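Local coordinates for protein beta-D-glucoside glucohydrolase (Trichoderma reesei, PDB 4I8D) that probably hydrolyses terminal, non-reducing beta-D-glucosyl residues with release of beta-D-glucose, as a secreted family 3 beta-glucosidase of cellulose degradation, at residues Ser105-Ile110 against Pro308-Ser313; Glu100-Ser105 against Val152-Thr157; Gly37-Pro42 against Thr259-Asn264. All coordinates share one frame; numbering follows the deposited sequence.

Contact 1 (Ser105-Ile110 against Pro308-Ser313). With NAG (2-acetamido-2-deoxy-beta-D-glucopyranose), chain F.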
loop_
_atom_site.group_PDB
_atom_site.type_symbol
_atom_site.label_atom_id
_atom_site.label_comp_id
_atom_site.label_asym_id
_atom_site.label_seq_id
_atom_site.Cartn_x
_atom_site.Cartn_y
_atom_site.Cartn_z
ATOM N N SER A 105 2.035 0.882 22.998
ATOM C CA SER A 105 0.771 1.571 23.276
ATOM C C SER A 105 -0.311 0.618 23.786
ATOM O O SER A 105 -1.443 1.037 24.031
ATOM C CB SER A 105 0.273 2.319 22.040
ATOM O OG SER A 105 1.192 3.326 21.656
ATOM N N GLY A 106 0.044 -0.656 23.938
ATOM C CA GLY A 106 -0.843 -1.655 24.530
ATOM C C GLY A 106 -1.963 -2.159 23.640
ATOM O O GLY A 106 -2.994 -2.615 24.143
ATOM N N ILE A 107 -1.757 -2.078 22.325
ATOM C CA ILE A 107 -2.716 -2.559 21.318
ATOM C C ILE A 107 -2.280 -3.929 20.785
ATOM O O ILE A 107 -1.108 -4.122 20.450
ATOM C CB ILE A 107 -2.818 -1.570 20.126
ATOM C CG1 ILE A 107 -3.296 -0.198 20.595
ATOM C CG2 ILE A 107 -3.723 -2.111 19.029
ATOM C CD1 ILE A 107 -2.744 0.933 19.762
ATOM N N HIS A 108 -3.223 -4.865 20.695
ATOM C CA HIS A 108 -2.931 -6.212 20.200
ATOM C C HIS A 108 -2.897 -6.303 18.672
ATOM O O HIS A 108 -2.002 -6.940 18.105
ATOM C CB HIS A 108 -3.942 -7.218 20.746
ATOM C CG HIS A 108 -4.081 -7.183 22.235
ATOM N ND1 HIS A 108 -5.031 -6.415 22.875
ATOM C CD2 HIS A 108 -3.384 -7.811 23.212
ATOM C CE1 HIS A 108 -4.917 -6.575 24.181
ATOM N NE2 HIS A 108 -3.924 -7.417 24.413
ATOM N N VAL A 109 -3.872 -5.672 18.012
ATOM C CA VAL A 109 -4.023 -5.801 16.561
ATOM C C VAL A 109 -3.955 -4.464 15.836
ATOM O O VAL A 109 -4.724 -3.536 16.122
ATOM C CB VAL A 109 -5.342 -6.495 16.159
ATOM C CG1 VAL A 109 -5.261 -6.971 14.716
ATOM C CG2 VAL A 109 -5.660 -7.663 17.083
ATOM N N ILE A 110 -3.031 -4.378 14.884
ATOM C CA ILE A 110 -2.991 -3.247 13.974
ATOM C C ILE A 110 -3.801 -3.591 12.725
ATOM O O ILE A 110 -3.653 -4.678 12.148
ATOM C CB ILE A 110 -1.543 -2.807 13.641
ATOM C CG1 ILE A 110 -1.537 -1.433 12.947
ATOM C CG2 ILE A 110 -0.788 -3.879 12.852
ATOM C CD1 ILE A 110 -1.852 -0.274 13.871
ATOM N N PRO A 308 2.174 -4.609 27.456
ATOM C CA PRO A 308 1.787 -3.301 27.996
ATOM C C PRO A 308 0.275 -3.047 27.915
ATOM O O PRO A 308 -0.381 -3.507 26.974
ATOM C CB PRO A 308 2.555 -2.318 27.106
ATOM C CG PRO A 308 3.748 -3.088 26.642
ATOM C CD PRO A 308 3.258 -4.496 26.459
ATOM N N SER A 309 -0.267 -2.346 28.911
ATOM C CA SER A 309 -1.693 -2.005 28.938
ATOM C C SER A 309 -1.995 -0.893 27.933
ATOM O O SER A 309 -1.094 -0.142 27.552
ATOM C CB SER A 309 -2.114 -1.575 30.346
ATOM O OG SER A 309 -1.503 -0.349 30.710
ATOM N N PHE A 310 -3.254 -0.780 27.512
ATOM C CA PHE A 310 -3.648 0.255 26.555
ATOM C C PHE A 310 -3.463 1.678 27.098
ATOM O O PHE A 310 -4.251 2.152 27.922
ATOM C CB PHE A 310 -5.094 0.038 26.086
ATOM C CG PHE A 310 -5.643 1.169 25.255
ATOM C CD1 PHE A 310 -5.272 1.317 23.924
ATOM C CD2 PHE A 310 -6.533 2.087 25.804
ATOM C CE1 PHE A 310 -5.775 2.359 23.157
ATOM C CE2 PHE A 310 -7.039 3.130 25.040
ATOM C CZ PHE A 310 -6.659 3.266 23.715
ATOM N N ASN A 311 -2.418 2.356 26.634
ATOM C CA ASN A 311 -2.229 3.769 26.952
ATOM C C ASN A 311 -1.787 4.561 25.726
ATOM O O ASN A 311 -0.629 4.521 25.312
ATOM C CB ASN A 311 -1.266 3.951 28.132
ATOM C CG ASN A 311 -1.244 5.375 28.662
ATOM O OD1 ASN A 311 -1.604 6.323 27.961
ATOM N ND2 ASN A 311 -0.811 5.530 29.917
ATOM N N ILE A 312 -2.737 5.299 25.167
ATOM C CA ILE A 312 -2.574 5.957 23.876
ATOM C C ILE A 312 -1.910 7.341 23.969
ATOM O O ILE A 312 -1.616 7.970 22.949
ATOM C CB ILE A 312 -3.932 5.982 23.112
ATOM C CG1 ILE A 312 -3.735 5.608 21.646
ATOM C CG2 ILE A 312 -4.694 7.291 23.307
ATOM C CD1 ILE A 312 -3.281 4.178 21.462
ATOM N N SER A 313 -1.668 7.803 25.196
ATOM C CA SER A 313 -0.961 9.067 25.424
ATOM C C SER A 313 0.532 8.866 25.727
ATOM O O SER A 313 1.259 9.835 25.958
ATOM C CB SER A 313 -1.643 9.888 26.525
ATOM O OG SER A 313 -1.485 9.276 27.790
HETATM C C1 NAG F . -0.718 6.815 30.569
HETATM C C2 NAG F . -0.792 6.440 32.054
HETATM C C3 NAG F . -0.391 7.597 32.971
HETATM C C4 NAG F . 0.891 8.292 32.513
HETATM C C5 NAG F . 0.898 8.555 31.006
HETATM C C6 NAG F . 2.297 8.956 30.557
HETATM C C7 NAG F . -2.473 4.694 32.430
HETATM C C8 NAG F . -3.884 4.395 32.847
HETATM N N2 NAG F . -2.122 5.982 32.424
HETATM O O3 NAG F . -0.194 7.101 34.279
HETATM O O4 NAG F . 1.044 9.507 33.217
HETATM O O5 NAG F . 0.534 7.404 30.264
HETATM O O6 NAG F . 2.207 10.143 29.806
HETATM O O7 NAG F . -1.714 3.778 32.109
HETATM O O HOH W 1 0.413 5.877 22.233
#
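Ile107 uses two successive carbons of its longer branch, CG1 and CD1, for different partners. CG1 meets the edge of the Phe310 ring near its plane, 4.2 Å from Phe310 CD1, while the end methyl CD1 goes on to Ile312 CD1 at 3.7 Å. Both pairs of side chains meet at a slant. Phe310 holds its ring here with CG anti to the backbone N (chi1 172°), and Ile312 CD1 also lies 4.1 Å from Ser105 CB, so one methyl bridges the apolar sides of Ser105 and Ile107. The polar grip is on the backbone. Ser105 O takes the N-H of Asn311 at 3.1 Å, a bent bond (143° at the hydrogen) whose donor stands 52° out of the carbonyl plane, and it also receives a CA-H...O contact from Phe310 CA at 3.4 Å. Gly106, in a Schellman motif, ends helix 88-104, which belongs to the TIM-barrel-type N-terminal domain of family 3, and the chain then runs on to strand 109-110. Its backbone passes directly against the 308-313 loop, with Gly106 CA 3.4 Å from Ser309 O; a side chain would collide with that oxygen, and the positive phi itself favours glycine. Ser105 OG, whose main partner is Glu101, also accepts from a water at 2.7 Å, which gives a weak second bond to Ile312 O. Farther out, Asn311 carries the N-linked sugar on ND2. Its OD1 accepts both from Ser313 N, closing an Asx turn, and from Ser313 OG at 3.0 Å, the latter on a lone pair in the carbonyl plane; these are two bonds on OD1 that would limit rotation of the glycosylated amide. Tyr307, just before the 308-313 loop, bonds Ile107 O through its OH.

Contact 2 (Glu100-Ser105 against Val152-Thr157)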
loop_
_atom_site.group_PDB
_atom_site.type_symbol
_atom_site.label_atom_id
_atom_site.label_comp_id
_atom_site.label_asym_id
_atom_site.label_seq_id
_atom_site.Cartn_x
_atom_site.Cartn_y
_atom_site.Cartn_z
ATOM N N GLU A 100 6.324 -1.906 16.933
ATOM C CA GLU A 100 6.879 -1.498 18.227
ATOM C C GLU A 100 5.980 -0.488 18.936
ATOM O O GLU A 100 5.691 -0.624 20.130
ATOM C CB GLU A 100 8.297 -0.935 18.058
ATOM C CG GLU A 100 9.358 -1.998 17.789
ATOM C CD GLU A 100 10.728 -1.418 17.448
ATOM O OE1 GLU A 100 11.030 -0.279 17.864
ATOM O OE2 GLU A 100 11.517 -2.104 16.759
ATOM N N GLU A 101 5.515 0.506 18.187
ATOM C CA GLU A 101 4.659 1.555 18.737
ATOM C C GLU A 101 3.286 1.023 19.128
ATOM O O GLU A 101 2.627 1.577 20.016
ATOM C CB GLU A 101 4.531 2.711 17.748
ATOM C CG GLU A 101 5.878 3.242 17.297
ATOM C CD GLU A 101 5.839 4.683 16.863
ATOM O OE1 GLU A 101 4.746 5.278 16.828
ATOM O OE2 GLU A 101 6.919 5.224 16.560
ATOM N N VAL A 102 2.880 -0.063 18.470
ATOM C CA VAL A 102 1.593 -0.718 18.719
ATOM C C VAL A 102 1.633 -1.580 19.984
ATOM O O VAL A 102 0.696 -1.552 20.785
ATOM C CB VAL A 102 1.126 -1.521 17.481
ATOM C CG1 VAL A 102 -0.072 -2.407 17.795
ATOM C CG2 VAL A 102 0.784 -0.565 16.353
ATOM N N LYS A 103 2.718 -2.333 20.156
ATOM C CA LYS A 103 2.950 -3.100 21.380
ATOM C C LYS A 103 3.061 -2.156 22.582
ATOM O O LYS A 103 2.357 -2.330 23.579
ATOM C CB LYS A 103 4.209 -3.968 21.248
ATOM C CG LYS A 103 4.215 -5.219 22.121
ATOM C CD LYS A 103 5.566 -5.931 22.062
ATOM C CE LYS A 103 5.548 -7.305 22.729
ATOM N NZ LYS A 103 5.565 -7.227 24.218
ATOM N N ALA A 104 3.915 -1.139 22.466
ATOM C CA ALA A 104 4.159 -0.190 23.564
ATOM C C ALA A 104 2.929 0.635 23.957
ATOM O O ALA A 104 2.796 1.032 25.119
ATOM C CB ALA A 104 5.337 0.718 23.242
ATOM N N SER A 105 2.035 0.882 22.998
ATOM C CA SER A 105 0.771 1.571 23.276
ATOM C C SER A 105 -0.311 0.618 23.786
ATOM O O SER A 105 -1.443 1.037 24.031
ATOM C CB SER A 105 0.273 2.319 22.040
ATOM O OG SER A 105 1.192 3.326 21.656
ATOM N N VAL A 152 7.501 -8.356 16.027
ATOM C CA VAL A 152 7.532 -7.506 17.216
ATOM C C VAL A 152 6.522 -8.007 18.265
ATOM O O VAL A 152 6.508 -7.538 19.407
ATOM C CB VAL A 152 7.315 -6.017 16.819
ATOM C CG1 VAL A 152 7.049 -5.133 18.025
ATOM C CG2 VAL A 152 8.529 -5.503 16.063
ATOM N N GLY A 153 5.698 -8.980 17.882
ATOM C CA GLY A 153 4.682 -9.535 18.772
ATOM C C GLY A 153 3.297 -8.912 18.649
ATOM O O GLY A 153 2.482 -9.026 19.565
ATOM N N VAL A 154 3.022 -8.249 17.525
ATOM C CA VAL A 154 1.689 -7.691 17.282
ATOM C C VAL A 154 0.977 -8.391 16.120
ATOM O O VAL A 154 1.622 -8.912 15.210
ATOM C CB VAL A 154 1.701 -6.152 17.090
ATOM C CG1 VAL A 154 2.394 -5.456 18.253
ATOM C CG2 VAL A 154 2.371 -5.768 15.789
ATOM N N GLN A 155 -0.353 -8.409 16.182
ATOM C CA GLN A 155 -1.193 -9.017 15.150
ATOM C C GLN A 155 -1.424 -8.071 13.968
ATOM O O GLN A 155 -1.821 -6.915 14.158
ATOM C CB GLN A 155 -2.551 -9.413 15.732
ATOM C CG GLN A 155 -2.525 -10.566 16.717
ATOM C CD GLN A 155 -3.917 -10.948 17.173
ATOM O OE1 GLN A 155 -4.844 -11.023 16.368
ATOM N NE2 GLN A 155 -4.075 -11.191 18.468
ATOM N N ALA A 156 -1.191 -8.567 12.755
ATOM C CA ALA A 156 -1.441 -7.782 11.548
ATOM C C ALA A 156 -2.791 -8.150 10.919
ATOM O O ALA A 156 -3.312 -9.247 11.152
ATOM C CB ALA A 156 -0.308 -7.968 10.548
ATOM N N THR A 157 -3.359 -7.226 10.137
ATOM C CA THR A 157 -4.604 -7.485 9.412
ATOM C C THR A 157 -4.468 -7.164 7.933
ATOM O O THR A 157 -4.379 -5.988 7.555
ATOM C CB THR A 157 -5.780 -6.654 9.952
ATOM O OG1 THR A 157 -5.713 -6.571 11.378
ATOM C CG2 THR A 157 -7.094 -7.287 9.547
#
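In the last turn of helix 88-104, whose Val102 and Lys103 pack on Val154, Glu101 O is gripped twice by Ser105: Ser105 OG bonds it at 2.8 Å, almost in line with the carbonyl, and Ser105 N at 3.1 Å. Across the contact the meeting is apolar. Val154 CG1 fits beside the helix backbone, 3.7 Å from Lys103 N, and touches Val102 CG1 at 3.9 Å and Lys103 CB at 3.8 Å. One turn back, Val152 CG1 sits 3.5 Å from Glu100 N, and both its methyls meet Glu100 CG, the two side chains crossing at about a right angle. In the TIM-barrel-type domain this packs the end of helix 88-104 on the link between helix 135-150 and strand 157-161, a link whose Gln155 backbone also bonds strand 109-110. Lys103, with CG anti to its own N (chi1 -154°), runs extended past Val152 O, with CD 3.2 Å from it, and bends only at its last torsion. Gly153 follows with a positive phi that calls for glycine, and a side chain there would also crowd Lys103 CE. Past its CG the Glu100 chain leads away from Val152 to a carboxylate held by Gln96 and His320, its OE2 taking Gln96 NE2 and its OE1 His320 NE2.

Contact 3 (Gly37-Pro42 against Thr259-Asn264)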
loop_
_atom_site.group_PDB
_atom_site.type_symbol
_atom_site.label_atom_id
_atom_site.label_comp_id
_atom_site.label_asym_id
_atom_site.label_seq_id
_atom_site.Cartn_x
_atom_site.Cartn_y
_atom_site.Cartn_z
ATOM N N GLY A 37 -19.186 -3.151 20.791
ATOM C CA GLY A 37 -20.041 -2.170 20.121
ATOM C C GLY A 37 -19.229 -1.055 19.495
ATOM O O GLY A 37 -18.013 -0.971 19.684
ATOM N N TRP A 38 -19.902 -0.200 18.736
ATOM C CA TRP A 38 -19.268 0.988 18.188
ATOM C C TRP A 38 -18.846 1.919 19.331
ATOM O O TRP A 38 -19.694 2.480 20.029
ATOM C CB TRP A 38 -20.216 1.711 17.230
ATOM C CG TRP A 38 -19.506 2.581 16.242
ATOM C CD1 TRP A 38 -18.854 3.758 16.501
ATOM C CD2 TRP A 38 -19.371 2.351 14.834
ATOM N NE1 TRP A 38 -18.320 4.270 15.343
ATOM C CE2 TRP A 38 -18.624 3.428 14.305
ATOM C CE3 TRP A 38 -19.810 1.338 13.967
ATOM C CZ2 TRP A 38 -18.304 3.521 12.948
ATOM C CZ3 TRP A 38 -19.491 1.430 12.623
ATOM C CH2 TRP A 38 -18.746 2.516 12.125
ATOM N N ASN A 39 -17.533 2.061 19.514
ATOM C CA ASN A 39 -16.946 2.829 20.624
ATOM C C ASN A 39 -17.361 2.315 22.000
ATOM O O ASN A 39 -17.518 3.095 22.940
ATOM C CB ASN A 39 -17.246 4.331 20.503
ATOM C CG ASN A 39 -16.886 4.892 19.142
ATOM O OD1 ASN A 39 -15.920 4.458 18.509
ATOM N ND2 ASN A 39 -17.668 5.865 18.681
ATOM N N GLY A 40 -17.542 1.002 22.108
ATOM C CA GLY A 40 -17.912 0.375 23.374
ATOM C C GLY A 40 -16.731 0.237 24.315
ATOM O O GLY A 40 -16.896 0.243 25.534
ATOM N N GLY A 41 -15.538 0.100 23.741
ATOM C CA GLY A 41 -14.301 -0.011 24.510
ATOM C C GLY A 41 -13.366 1.175 24.310
ATOM O O GLY A 41 -13.704 2.116 23.582
ATOM N N PRO A 42 -12.180 1.139 24.953
ATOM C CA PRO A 42 -11.216 2.244 24.874
ATOM C C PRO A 42 -10.464 2.300 23.544
ATOM O O PRO A 42 -9.812 3.302 23.252
ATOM C CB PRO A 42 -10.248 1.940 26.016
ATOM C CG PRO A 42 -10.289 0.457 26.151
ATOM C CD PRO A 42 -11.700 0.052 25.829
ATOM N N THR A 259 -21.680 -3.211 16.878
ATOM C CA THR A 259 -22.932 -2.560 16.498
ATOM C C THR A 259 -22.671 -1.553 15.389
ATOM O O THR A 259 -21.517 -1.301 15.035
ATOM C CB THR A 259 -23.584 -1.798 17.676
ATOM O OG1 THR A 259 -22.665 -0.837 18.212
ATOM C CG2 THR A 259 -24.040 -2.747 18.774
ATOM N N ASP A 260 -23.745 -0.982 14.843
ATOM C CA ASP A 260 -23.621 0.198 13.993
ATOM C C ASP A 260 -23.356 1.423 14.878
ATOM O O ASP A 260 -23.353 1.309 16.109
ATOM C CB ASP A 260 -24.853 0.382 13.082
ATOM C CG ASP A 260 -26.134 0.720 13.847
ATOM O OD1 ASP A 260 -26.077 1.170 15.012
ATOM O OD2 ASP A 260 -27.222 0.544 13.258
ATOM N N PHE A 261 -23.136 2.581 14.256
ATOM C CA PHE A 261 -22.835 3.814 14.992
ATOM C C PHE A 261 -23.921 4.210 16.006
ATOM O O PHE A 261 -23.611 4.730 17.080
ATOM C CB PHE A 261 -22.545 4.975 14.030
ATOM C CG PHE A 261 -22.160 6.254 14.726
ATOM C CD1 PHE A 261 -20.911 6.386 15.333
ATOM C CD2 PHE A 261 -23.052 7.325 14.786
ATOM C CE1 PHE A 261 -20.556 7.559 15.983
ATOM C CE2 PHE A 261 -22.703 8.503 15.435
ATOM C CZ PHE A 261 -21.453 8.619 16.032
ATOM N N ASN A 262 -25.182 3.958 15.663
ATOM C CA ASN A 262 -26.306 4.252 16.552
ATOM C C ASN A 262 -26.467 3.218 17.660
ATOM O O ASN A 262 -27.283 3.403 18.568
ATOM C CB ASN A 262 -27.614 4.343 15.761
ATOM C CG ASN A 262 -27.435 5.015 14.419
ATOM O OD1 ASN A 262 -27.226 6.227 14.338
ATOM N ND2 ASN A 262 -27.509 4.226 13.354
ATOM N N GLY A 263 -25.697 2.132 17.574
ATOM C CA GLY A 263 -25.763 1.048 18.550
ATOM C C GLY A 263 -26.827 0.013 18.237
ATOM O O GLY A 263 -27.324 -0.662 19.135
ATOM N N ASN A 264 -27.185 -0.099 16.962
ATOM C CA ASN A 264 -28.129 -1.112 16.500
ATOM C C ASN A 264 -27.407 -2.161 15.660
ATOM O O ASN A 264 -26.172 -2.168 15.606
ATOM C CB ASN A 264 -29.266 -0.466 15.704
ATOM C CG ASN A 264 -30.237 0.299 16.586
ATOM O OD1 ASN A 264 -30.231 1.528 16.614
ATOM N ND2 ASN A 264 -31.077 -0.427 17.315
#
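Trp38 and Phe261 form a T-shaped (edge-to-face) pair between two beta turns, a type II turn from Gly37 to Gly40 and a type I turn from Asp260 to Gly263, in loops beside the glucose site of the barrel domain. The tight part joins Trp38 to the 259-261 backbone. Trp38 N gives Thr259 OG1 a straight bond of 2.9 Å (176° at the hydrogen), and the same hydroxyl donates to Asp260 O at 3.1 Å; Gly263 N reaches that oxygen from the opposite face of its carbonyl plane. Trp38 CG stands anti to the backbone N (chi1 -157°), which swings the indole against the second loop: Thr259 O lies at its edge, 3.3 Å from Trp38 CE3, and Phe261 CA sits over the five-membered ring, 4.0 Å from its centroid. The phenyl edge then meets that ring's face, planes at 90°, with Phe261 CD1 3.3 Å from Trp38 NE1. The indole also packs edge-to-face with Trp238 of the glucose pocket. With an alanine here in place of Trp38, the Phe261 edge is likely to lose its aromatic face and Trp238 its edge-to-face partner. The looser side belongs to Asn39. Phe261 as a residue is solvent-exposed too, although its CD1 edge is packed, whereas for Asn39 the nearest approach to 259-264 is ND2 to Phe261 CE1, 4.3 Å.

How the contacts relate
Contacts 1 and 2 are close neighbours, with centres about 8 Å apart, and share Ser105, where helix 88-104 ends. Farther along the chain, Ile110 N and Gln155 O lie 2.9 Å apart, a probable hydrogen bond, and Pro308 CG rests on Lys103 O at 3.4 Å. Contact 3 is more distant, its centre about 19 Å from that of contact 1, yet the two meet where Phe310 CZ packs on Pro42 O at 3.2 Å. It does not touch contact 2. The bound glucose is about 6, 11 and 13 Å from the side chains of Trp38 in contact 3, Ile107 in contact 1 and Val102 in contact 2, respectively.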